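Local coordinates for protein diphthine synthase (Aeropyrum pernix, PDB 1WDE) that probably uses S-adenosyl-L-methionine to trimethylate the modified target histidine of elongation factor 2, forming diphthine on the way to diphthamide, at residues L163-L173 / S246-E257; Q181-L192 / L235-Y245. One frame throughout, in Å; residues are numbered along the deposited sequence.

Interaction 1. Residues L163-L173 / S246-E257; sequences LCAGLHTTALL and SIVIPARLSGVE
With chi1 of H168 at -53°, CG lies anti to the carbonyl carbon, and the imidazole reaches past P250 to A251 and E257; E257 answers from the opposite direction with CG likewise anti to its carbonyl carbon and an extended chain beyond. The ring sits at one end of an antiparallel pair, strands 168-173 and 246-249, inside the mixed sheet of this tetrapyrrole-methylase-type protein. Axes 4.7 Å apart confirm the pairing, and so do four backbone bonds: T169 and I249 exchange two, as do A171 and I247, where A171 N to I247 O is the shortest at 2.7 Å. T169 and A171 share a face with I247 and I249, while T170 and V248 occupy the other. CD2 of L173, a residue expected by similarity to bind S-adenosyl-L-methionine, meets I247 CD1 at 4.1 Å.

Both imidazole nitrogens are used at the ring edge. A251 N, a backbone N-H that can only donate, lies 1° out of the ring plane and 3.0 Å from H168 ND1, making ND1 the acceptor and leaving the ring proton on NE2, which donates to the syn side of E257 OE2 at 2.8 Å. The carboxylate also pairs with R136 through OE1, which probably helps keep it ionised, and S254 and E257 form a capping box at the start of helix 255-264. A phenylalanine in place of H168 would probably leave A251 N and E257 OE2 without this shared partner and untie the link between them. Beyond the last strand pair, A251 CB packs 3.4 Å from L167 O. That same carbonyl oxygen receives a bond from a water, which donates to I249 O and accepts at 2.7 Å from T169 OG1, itself also hydrogen-bonded to N162 of helix 153-165.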
loop_
_atom_site.group_PDB
_atom_site.type_symbol
_atom_site.label_atom_id
_atom_site.label_comp_id
_atom_site.label_asym_id
_atom_site.label_seq_id
_atom_site.Cartn_x
_atom_site.Cartn_y
_atom_site.Cartn_z
ATOM N N LEU A 163 -4.712 -16.804 -0.997
ATOM C CA LEU A 163 -5.960 -17.545 -1.085
ATOM C C LEU A 163 -5.829 -18.954 -0.513
ATOM O O LEU A 163 -6.688 -19.387 0.239
ATOM C CB LEU A 163 -6.447 -17.604 -2.540
ATOM C CG LEU A 163 -6.827 -16.227 -3.075
ATOM C CD1 LEU A 163 -7.063 -16.274 -4.581
ATOM C CD2 LEU A 163 -8.081 -15.751 -2.355
ATOM N N CYS A 164 -4.763 -19.661 -0.864
ATOM C CA CYS A 164 -4.562 -21.024 -0.356
ATOM C C CYS A 164 -4.363 -21.062 1.170
ATOM O O CYS A 164 -4.560 -22.103 1.808
ATOM C CB CYS A 164 -3.348 -21.683 -1.029
ATOM S SG CYS A 164 -3.424 -21.873 -2.829
ATOM N N ALA A 165 -3.961 -19.938 1.751
ATOM C CA ALA A 165 -3.750 -19.871 3.188
ATOM C C ALA A 165 -4.998 -19.328 3.874
ATOM O O ALA A 165 -5.047 -19.227 5.093
ATOM C CB ALA A 165 -2.557 -18.979 3.501
ATOM N N GLY A 166 -5.994 -18.968 3.067
ATOM C CA GLY A 166 -7.237 -18.412 3.583
ATOM C C GLY A 166 -7.059 -16.954 4.005
ATOM O O GLY A 166 -7.745 -16.471 4.914
ATOM N N LEU A 167 -6.143 -16.249 3.340
ATOM C CA LEU A 167 -5.837 -14.864 3.675
ATOM C C LEU A 167 -6.302 -13.845 2.629
ATOM O O LEU A 167 -6.282 -14.121 1.440
ATOM C CB LEU A 167 -4.328 -14.704 3.872
ATOM C CG LEU A 167 -3.626 -15.624 4.885
ATOM C CD1 LEU A 167 -2.118 -15.381 4.855
ATOM C CD2 LEU A 167 -4.174 -15.357 6.257
ATOM N N HIS A 168 -6.697 -12.662 3.098
ATOM C CA HIS A 168 -7.151 -11.575 2.221
ATOM C C HIS A 168 -5.921 -10.858 1.668
ATOM O O HIS A 168 -4.955 -10.587 2.400
ATOM C CB HIS A 168 -7.974 -10.542 2.989
ATOM C CG HIS A 168 -9.115 -11.105 3.775
ATOM N ND1 HIS A 168 -9.991 -12.041 3.262
ATOM C CD2 HIS A 168 -9.605 -10.760 4.993
ATOM C CE1 HIS A 168 -10.971 -12.241 4.125
ATOM N NE2 HIS A 168 -10.762 -11.473 5.185
ATOM N N THR A 169 -5.953 -10.548 0.378
ATOM C CA THR A 169 -4.837 -9.864 -0.257
ATOM C C THR A 169 -5.052 -8.349 -0.267
ATOM O O THR A 169 -6.160 -7.855 -0.508
ATOM C CB THR A 169 -4.671 -10.310 -1.733
ATOM O OG1 THR A 169 -4.394 -11.715 -1.793
ATOM C CG2 THR A 169 -3.530 -9.547 -2.391
ATOM N N THR A 170 -3.998 -7.607 0.018
ATOM C CA THR A 170 -4.101 -6.168 -0.069
ATOM C C THR A 170 -3.335 -5.892 -1.356
ATOM O O THR A 170 -2.206 -6.355 -1.517
ATOM C CB THR A 170 -3.424 -5.449 1.104
ATOM O OG1 THR A 170 -4.108 -5.781 2.330
ATOM C CG2 THR A 170 -3.517 -3.916 0.881
ATOM N N ALA A 171 -3.956 -5.203 -2.305
ATOM C CA ALA A 171 -3.263 -4.921 -3.551
ATOM C C ALA A 171 -3.157 -3.415 -3.734
ATOM O O ALA A 171 -4.161 -2.696 -3.853
ATOM C CB ALA A 171 -3.993 -5.567 -4.726
ATOM N N LEU A 172 -1.920 -2.935 -3.734
ATOM C CA LEU A 172 -1.672 -1.515 -3.892
ATOM C C LEU A 172 -1.553 -1.193 -5.382
ATOM O O LEU A 172 -1.229 -2.055 -6.203
ATOM C CB LEU A 172 -0.379 -1.127 -3.168
ATOM C CG LEU A 172 -0.238 -1.515 -1.681
ATOM C CD1 LEU A 172 1.075 -0.925 -1.148
ATOM C CD2 LEU A 172 -1.422 -1.007 -0.862
ATOM N N LEU A 173 -1.812 0.061 -5.721
ATOM C CA LEU A 173 -1.735 0.515 -7.106
ATOM C C LEU A 173 -0.476 1.377 -7.300
ATOM O O LEU A 173 -0.172 2.255 -6.492
ATOM C CB LEU A 173 -2.983 1.339 -7.457
ATOM C CG LEU A 173 -4.334 0.611 -7.417
ATOM C CD1 LEU A 173 -5.466 1.606 -7.400
ATOM C CD2 LEU A 173 -4.438 -0.305 -8.614
ATOM N N SER A 246 -6.706 1.505 -2.749
ATOM C CA SER A 246 -5.995 0.265 -2.521
ATOM C C SER A 246 -7.129 -0.716 -2.799
ATOM O O SER A 246 -8.322 -0.355 -2.711
ATOM C CB SER A 246 -5.436 0.152 -1.088
ATOM O OG SER A 246 -6.460 0.274 -0.122
ATOM N N ILE A 247 -6.775 -1.938 -3.180
ATOM C CA ILE A 247 -7.774 -2.940 -3.481
ATOM C C ILE A 247 -7.629 -4.129 -2.530
ATOM O O ILE A 247 -6.524 -4.548 -2.216
ATOM C CB ILE A 247 -7.608 -3.409 -4.945
ATOM C CG1 ILE A 247 -7.967 -2.258 -5.902
ATOM C CG2 ILE A 247 -8.497 -4.604 -5.222
ATOM C CD1 ILE A 247 -7.570 -2.528 -7.327
ATOM N N VAL A 248 -8.739 -4.620 -2.003
ATOM C CA VAL A 248 -8.648 -5.799 -1.173
ATOM C C VAL A 248 -9.333 -6.921 -1.959
ATOM O O VAL A 248 -10.473 -6.763 -2.426
ATOM C CB VAL A 248 -9.312 -5.583 0.206
ATOM C CG1 VAL A 248 -9.435 -6.928 0.950
ATOM C CG2 VAL A 248 -8.464 -4.614 1.028
ATOM N N ILE A 249 -8.598 -8.012 -2.170
ATOM C CA ILE A 249 -9.101 -9.220 -2.862
ATOM C C ILE A 249 -9.198 -10.250 -1.718
ATOM O O ILE A 249 -8.223 -10.906 -1.358
ATOM C CB ILE A 249 -8.108 -9.708 -3.945
ATOM C CG1 ILE A 249 -7.893 -8.596 -4.989
ATOM C CG2 ILE A 249 -8.658 -10.987 -4.639
ATOM C CD1 ILE A 249 -6.664 -8.838 -5.891
ATOM N N PRO A 250 -10.397 -10.424 -1.164
ATOM C CA PRO A 250 -10.573 -11.346 -0.051
ATOM C C PRO A 250 -10.503 -12.831 -0.330
ATOM O O PRO A 250 -10.659 -13.280 -1.479
ATOM C CB PRO A 250 -11.931 -10.939 0.495
ATOM C CG PRO A 250 -12.702 -10.702 -0.745
ATOM C CD PRO A 250 -11.706 -10.049 -1.727
ATOM N N ALA A 251 -10.194 -13.573 0.734
ATOM C CA ALA A 251 -10.202 -15.021 0.671
ATOM C C ALA A 251 -11.680 -15.220 0.958
ATOM O O ALA A 251 -12.398 -14.241 1.221
ATOM C CB ALA A 251 -9.364 -15.628 1.797
ATOM N N ARG A 252 -12.149 -16.459 0.931
ATOM C CA ARG A 252 -13.562 -16.713 1.193
ATOM C C ARG A 252 -13.991 -16.087 2.506
ATOM O O ARG A 252 -13.456 -16.418 3.566
ATOM C CB ARG A 252 -13.814 -18.220 1.215
ATOM C CG ARG A 252 -15.256 -18.562 1.206
ATOM C CD ARG A 252 -15.493 -19.851 0.458
ATOM N NE ARG A 252 -16.890 -20.220 0.560
ATOM C CZ ARG A 252 -17.449 -21.207 -0.122
ATOM N NH1 ARG A 252 -16.715 -21.923 -0.965
ATOM N NH2 ARG A 252 -18.735 -21.480 0.058
ATOM N N LEU A 253 -14.969 -15.185 2.451
ATOM C CA LEU A 253 -15.418 -14.486 3.649
ATOM C C LEU A 253 -16.097 -15.373 4.656
ATOM O O LEU A 253 -16.817 -16.301 4.299
ATOM C CB LEU A 253 -16.404 -13.373 3.284
ATOM C CG LEU A 253 -15.843 -12.281 2.374
ATOM C CD1 LEU A 253 -16.947 -11.334 1.940
ATOM C CD2 LEU A 253 -14.743 -11.564 3.123
ATOM N N SER A 254 -15.887 -15.062 5.923
ATOM C CA SER A 254 -16.526 -15.789 7.004
ATOM C C SER A 254 -17.947 -15.220 7.052
ATOM O O SER A 254 -18.194 -14.111 6.581
ATOM C CB SER A 254 -15.803 -15.514 8.330
ATOM O OG SER A 254 -16.406 -14.430 9.020
ATOM N N GLY A 255 -18.890 -15.977 7.594
ATOM C CA GLY A 255 -20.253 -15.479 7.664
ATOM C C GLY A 255 -20.334 -14.105 8.302
ATOM O O GLY A 255 -21.026 -13.212 7.801
ATOM N N VAL A 256 -19.631 -13.928 9.417
ATOM C CA VAL A 256 -19.633 -12.638 10.096
ATOM C C VAL A 256 -18.995 -11.568 9.203
ATOM O O VAL A 256 -19.440 -10.423 9.198
ATOM C CB VAL A 256 -18.900 -12.719 11.464
ATOM C CG1 VAL A 256 -18.636 -11.320 12.008
ATOM C CG2 VAL A 256 -19.774 -13.492 12.470
ATOM N N GLU A 257 -17.984 -11.945 8.421
ATOM C CA GLU A 257 -17.329 -10.974 7.536
ATOM C C GLU A 257 -18.212 -10.445 6.409
ATOM O O GLU A 257 -18.105 -9.279 6.035
ATOM C CB GLU A 257 -16.059 -11.563 6.939
ATOM C CG GLU A 257 -14.863 -11.557 7.898
ATOM C CD GLU A 257 -13.627 -12.085 7.218
ATOM O OE1 GLU A 257 -13.703 -13.171 6.613
ATOM O OE2 GLU A 257 -12.586 -11.414 7.271
HETATM O O HOH W 1 -6.521 -13.206 -1.097
#

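Interaction 2. Residues Q181-L192 / L235-Y245; sequences QLSPGQGVSLLL and LSTADVEGGVY
P184 opens helix 184-202; its CB points toward 235-245, and CB, CG and CD each meet an apolar partner. CB meets L235 CD1 at 4.0 Å; CG, one bond farther on, touches both V240 CG2 and Y245 CD1, the latter 3.7 Å away; CD, closing the ring to the backbone N, also touches V240 CG2. The proline and tyrosine side chains cross at about a right angle.

One turn along, V188 divides its two methyls. With chi1 at 179°, CG1 stands anti to the backbone N and packs on S236 CB, while CG2 meets L235 CD2 at 3.9 Å. The side chain of S236 is a knob in a hole formed by G185, V188, S189 and L192, with L192 CD1 3.7 Å from S236 CB; its hydroxyl is bonded back to E233 O in its own helix. This joins the first turns of helix 184-202 to the end of helix 232-236.

Close approach at G185 is measured by the 3.5 Å from its CA to L235 O, a CH-to-oxygen contact; a CB modelled on G185 would clash with A238 O. Water 3 bridges the segments here, accepting from G185 N at 2.9 Å and donating to A238 O. The first turn gains a cap within its own segment, since Q186 N donates to S183 OG. At the far end, Y245 OH donates to E241 O across the loop and bonds R225 as well. Van der Waals packing therefore carries most of this interface, and the water gives a polar partner to a backbone N-H of the first helical turn, where no earlier turn can supply one.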
loop_
_atom_site.group_PDB
_atom_site.type_symbol
_atom_site.label_atom_id
_atom_site.label_comp_id
_atom_site.label_asym_id
_atom_site.label_seq_id
_atom_site.Cartn_x
_atom_site.Cartn_y
_atom_site.Cartn_z
ATOM N N GLN A 181 -1.668 8.195 -9.439
ATOM C CA GLN A 181 -1.900 6.774 -9.211
ATOM C C GLN A 181 -2.512 6.062 -10.401
ATOM O O GLN A 181 -3.350 6.610 -11.128
ATOM C CB GLN A 181 -2.779 6.551 -7.990
ATOM C CG GLN A 181 -2.887 5.061 -7.594
ATOM C CD GLN A 181 -3.693 4.860 -6.331
ATOM O OE1 GLN A 181 -3.180 4.361 -5.317
ATOM N NE2 GLN A 181 -4.962 5.246 -6.377
ATOM N N LEU A 182 -2.051 4.840 -10.610
ATOM C CA LEU A 182 -2.554 3.978 -11.672
ATOM C C LEU A 182 -4.044 3.805 -11.362
ATOM O O LEU A 182 -4.419 3.696 -10.193
ATOM C CB LEU A 182 -1.858 2.623 -11.573
ATOM C CG LEU A 182 -1.577 1.739 -12.782
ATOM C CD1 LEU A 182 -1.744 0.317 -12.314
ATOM C CD2 LEU A 182 -2.499 2.028 -13.953
ATOM N N SER A 183 -4.896 3.790 -12.381
ATOM C CA SER A 183 -6.327 3.630 -12.132
ATOM C C SER A 183 -6.627 2.177 -11.803
ATOM O O SER A 183 -5.919 1.281 -12.253
ATOM C CB SER A 183 -7.153 4.022 -13.370
ATOM O OG SER A 183 -6.914 3.121 -14.439
ATOM N N PRO A 184 -7.687 1.928 -11.012
ATOM C CA PRO A 184 -8.073 0.560 -10.636
ATOM C C PRO A 184 -8.286 -0.295 -11.874
ATOM O O PRO A 184 -7.786 -1.424 -11.966
ATOM C CB PRO A 184 -9.361 0.774 -9.841
ATOM C CG PRO A 184 -9.098 2.088 -9.154
ATOM C CD PRO A 184 -8.499 2.920 -10.284
ATOM N N GLY A 185 -8.984 0.268 -12.856
ATOM C CA GLY A 185 -9.249 -0.464 -14.079
ATOM C C GLY A 185 -7.994 -0.868 -14.816
ATOM O O GLY A 185 -7.887 -1.994 -15.294
ATOM N N GLN A 186 -7.032 0.045 -14.938
ATOM C CA GLN A 186 -5.814 -0.321 -15.623
ATOM C C GLN A 186 -4.989 -1.280 -14.752
ATOM O O GLN A 186 -4.434 -2.261 -15.257
ATOM C CB GLN A 186 -4.996 0.923 -15.981
ATOM C CG GLN A 186 -3.671 0.590 -16.636
ATOM C CD GLN A 186 -3.103 1.734 -17.459
ATOM O OE1 GLN A 186 -3.291 2.909 -17.133
ATOM N NE2 GLN A 186 -2.392 1.392 -18.526
ATOM N N GLY A 187 -4.905 -1.005 -13.452
ATOM C CA GLY A 187 -4.128 -1.890 -12.588
ATOM C C GLY A 187 -4.632 -3.329 -12.624
ATOM O O GLY A 187 -3.852 -4.278 -12.743
ATOM N N VAL A 188 -5.951 -3.484 -12.520
ATOM C CA VAL A 188 -6.588 -4.797 -12.533
ATOM C C VAL A 188 -6.508 -5.448 -13.902
ATOM O O VAL A 188 -6.307 -6.651 -13.997
ATOM C CB VAL A 188 -8.070 -4.684 -12.084
ATOM C CG1 VAL A 188 -8.743 -6.033 -12.131
ATOM C CG2 VAL A 188 -8.138 -4.124 -10.672
ATOM N N SER A 189 -6.652 -4.669 -14.974
ATOM C CA SER A 189 -6.568 -5.248 -16.318
ATOM C C SER A 189 -5.269 -5.978 -16.588
ATOM O O SER A 189 -5.274 -7.097 -17.115
ATOM C CB SER A 189 -6.757 -4.176 -17.400
ATOM O OG SER A 189 -8.126 -3.860 -17.535
ATOM N N LEU A 190 -4.154 -5.345 -16.252
ATOM C CA LEU A 190 -2.860 -5.961 -16.467
ATOM C C LEU A 190 -2.677 -7.128 -15.492
ATOM O O LEU A 190 -1.967 -8.081 -15.790
ATOM C CB LEU A 190 -1.734 -4.933 -16.289
ATOM C CG LEU A 190 -0.300 -5.487 -16.331
ATOM C CD1 LEU A 190 -0.045 -6.242 -17.650
ATOM C CD2 LEU A 190 0.681 -4.331 -16.158
ATOM N N LEU A 191 -3.315 -7.046 -14.328
ATOM C CA LEU A 191 -3.232 -8.138 -13.341
ATOM C C LEU A 191 -3.917 -9.360 -13.974
ATOM O O LEU A 191 -3.395 -10.473 -13.939
ATOM C CB LEU A 191 -3.984 -7.758 -12.059
ATOM C CG LEU A 191 -3.696 -8.426 -10.697
ATOM C CD1 LEU A 191 -5.004 -8.566 -9.911
ATOM C CD2 LEU A 191 -3.042 -9.763 -10.865
ATOM N N LEU A 192 -5.092 -9.144 -14.558
ATOM C CA LEU A 192 -5.827 -10.247 -15.178
ATOM C C LEU A 192 -5.071 -10.799 -16.384
ATOM O O LEU A 192 -5.108 -12.000 -16.645
ATOM C CB LEU A 192 -7.245 -9.799 -15.547
ATOM C CG LEU A 192 -8.080 -9.372 -14.328
ATOM C CD1 LEU A 192 -9.477 -8.947 -14.755
ATOM C CD2 LEU A 192 -8.164 -10.553 -13.339
ATOM N N LEU A 235 -14.413 -4.705 -12.360
ATOM C CA LEU A 235 -13.591 -3.562 -11.987
ATOM C C LEU A 235 -12.573 -3.226 -13.048
ATOM O O LEU A 235 -12.273 -2.055 -13.268
ATOM C CB LEU A 235 -12.859 -3.842 -10.668
ATOM C CG LEU A 235 -11.929 -2.769 -10.093
ATOM C CD1 LEU A 235 -12.669 -1.435 -9.966
ATOM C CD2 LEU A 235 -11.445 -3.237 -8.713
ATOM N N SER A 236 -12.044 -4.254 -13.707
ATOM C CA SER A 236 -11.007 -4.078 -14.724
ATOM C C SER A 236 -11.411 -3.160 -15.876
ATOM O O SER A 236 -10.550 -2.563 -16.514
ATOM C CB SER A 236 -10.596 -5.433 -15.308
ATOM O OG SER A 236 -11.678 -6.011 -16.023
ATOM N N THR A 237 -12.706 -3.054 -16.145
ATOM C CA THR A 237 -13.165 -2.198 -17.248
ATOM C C THR A 237 -13.944 -0.977 -16.756
ATOM O O THR A 237 -14.534 -0.249 -17.548
ATOM C CB THR A 237 -14.080 -2.981 -18.237
ATOM O OG1 THR A 237 -15.203 -3.516 -17.534
ATOM C CG2 THR A 237 -13.320 -4.116 -18.893
ATOM N N ALA A 238 -13.961 -0.756 -15.449
ATOM C CA ALA A 238 -14.691 0.376 -14.905
ATOM C C ALA A 238 -13.808 1.628 -14.805
ATOM O O ALA A 238 -12.653 1.558 -14.382
ATOM C CB ALA A 238 -15.231 0.019 -13.546
ATOM N N ASP A 239 -14.346 2.765 -15.234
ATOM C CA ASP A 239 -13.630 4.039 -15.143
ATOM C C ASP A 239 -14.191 4.685 -13.875
ATOM O O ASP A 239 -15.074 5.528 -13.942
ATOM C CB ASP A 239 -13.926 4.892 -16.389
ATOM C CG ASP A 239 -13.469 6.343 -16.239
ATOM O OD1 ASP A 239 -12.469 6.592 -15.527
ATOM O OD2 ASP A 239 -14.104 7.233 -16.844
ATOM N N VAL A 240 -13.691 4.280 -12.708
ATOM C CA VAL A 240 -14.222 4.810 -11.449
ATOM C C VAL A 240 -13.763 6.237 -11.155
ATOM O O VAL A 240 -12.857 6.746 -11.812
ATOM C CB VAL A 240 -13.828 3.913 -10.242
ATOM C CG1 VAL A 240 -14.158 2.459 -10.542
ATOM C CG2 VAL A 240 -12.359 4.068 -9.939
ATOM N N GLU A 241 -14.395 6.879 -10.176
ATOM C CA GLU A 241 -13.996 8.228 -9.804
ATOM C C GLU A 241 -12.520 8.226 -9.448
ATOM O O GLU A 241 -11.994 7.236 -8.922
ATOM C CB GLU A 241 -14.771 8.728 -8.590
ATOM C CG GLU A 241 -16.125 9.292 -8.899
ATOM C CD GLU A 241 -17.216 8.266 -8.801
ATOM O OE1 GLU A 241 -18.369 8.607 -9.139
ATOM O OE2 GLU A 241 -16.924 7.125 -8.379
ATOM N N GLY A 242 -11.847 9.329 -9.732
ATOM C CA GLY A 242 -10.438 9.413 -9.401
ATOM C C GLY A 242 -10.303 9.320 -7.889
ATOM O O GLY A 242 -11.221 9.683 -7.155
ATOM N N GLY A 243 -9.171 8.819 -7.414
ATOM C CA GLY A 243 -8.971 8.713 -5.980
ATOM C C GLY A 243 -7.685 7.969 -5.697
ATOM O O GLY A 243 -7.066 7.446 -6.615
ATOM N N VAL A 244 -7.269 7.948 -4.436
ATOM C CA VAL A 244 -6.059 7.231 -4.042
ATOM C C VAL A 244 -6.623 5.967 -3.405
ATOM O O VAL A 244 -7.088 5.980 -2.272
ATOM C CB VAL A 244 -5.260 8.036 -3.014
ATOM C CG1 VAL A 244 -3.907 7.377 -2.768
ATOM C CG2 VAL A 244 -5.086 9.464 -3.510
ATOM N N TYR A 245 -6.617 4.884 -4.168
ATOM C CA TYR A 245 -7.189 3.627 -3.708
ATOM C C TYR A 245 -6.195 2.518 -3.442
ATOM O O TYR A 245 -5.043 2.560 -3.869
ATOM C CB TYR A 245 -8.137 3.031 -4.770
ATOM C CG TYR A 245 -9.267 3.905 -5.239
ATOM C CD1 TYR A 245 -9.173 4.629 -6.433
ATOM C CD2 TYR A 245 -10.447 3.972 -4.515
ATOM C CE1 TYR A 245 -10.246 5.398 -6.897
ATOM C CE2 TYR A 245 -11.524 4.730 -4.961
ATOM C CZ TYR A 245 -11.424 5.435 -6.151
ATOM O OH TYR A 245 -12.533 6.113 -6.594
HETATM O O HOH W 2 -6.304 5.119 -8.845
HETATM O O HOH W 3 -10.608 2.610 -13.199
#

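In the fold
Interaction 1 is the more deeply buried of the two, with almost all its touching residues enclosed, whereas interaction 2 is partly buried and runs out to an exposed loop. They are built from consecutive elements: strand 168-173 leads on to helix 184-202, helix 232-236 leads on to strand 246-249, and interaction 2 is thus nested within the loop that interaction 1 closes. Paired strands and a histidine-carboxylate bond give interaction 1 directional polar chemistry; interaction 2 relies on apolar fit and a bridging water. The two meet where I247 CD1 packs 3.7 Å from V188 CG2, and L173 also touches Q181, P184 and Y245, so the helix lies against the paired strands.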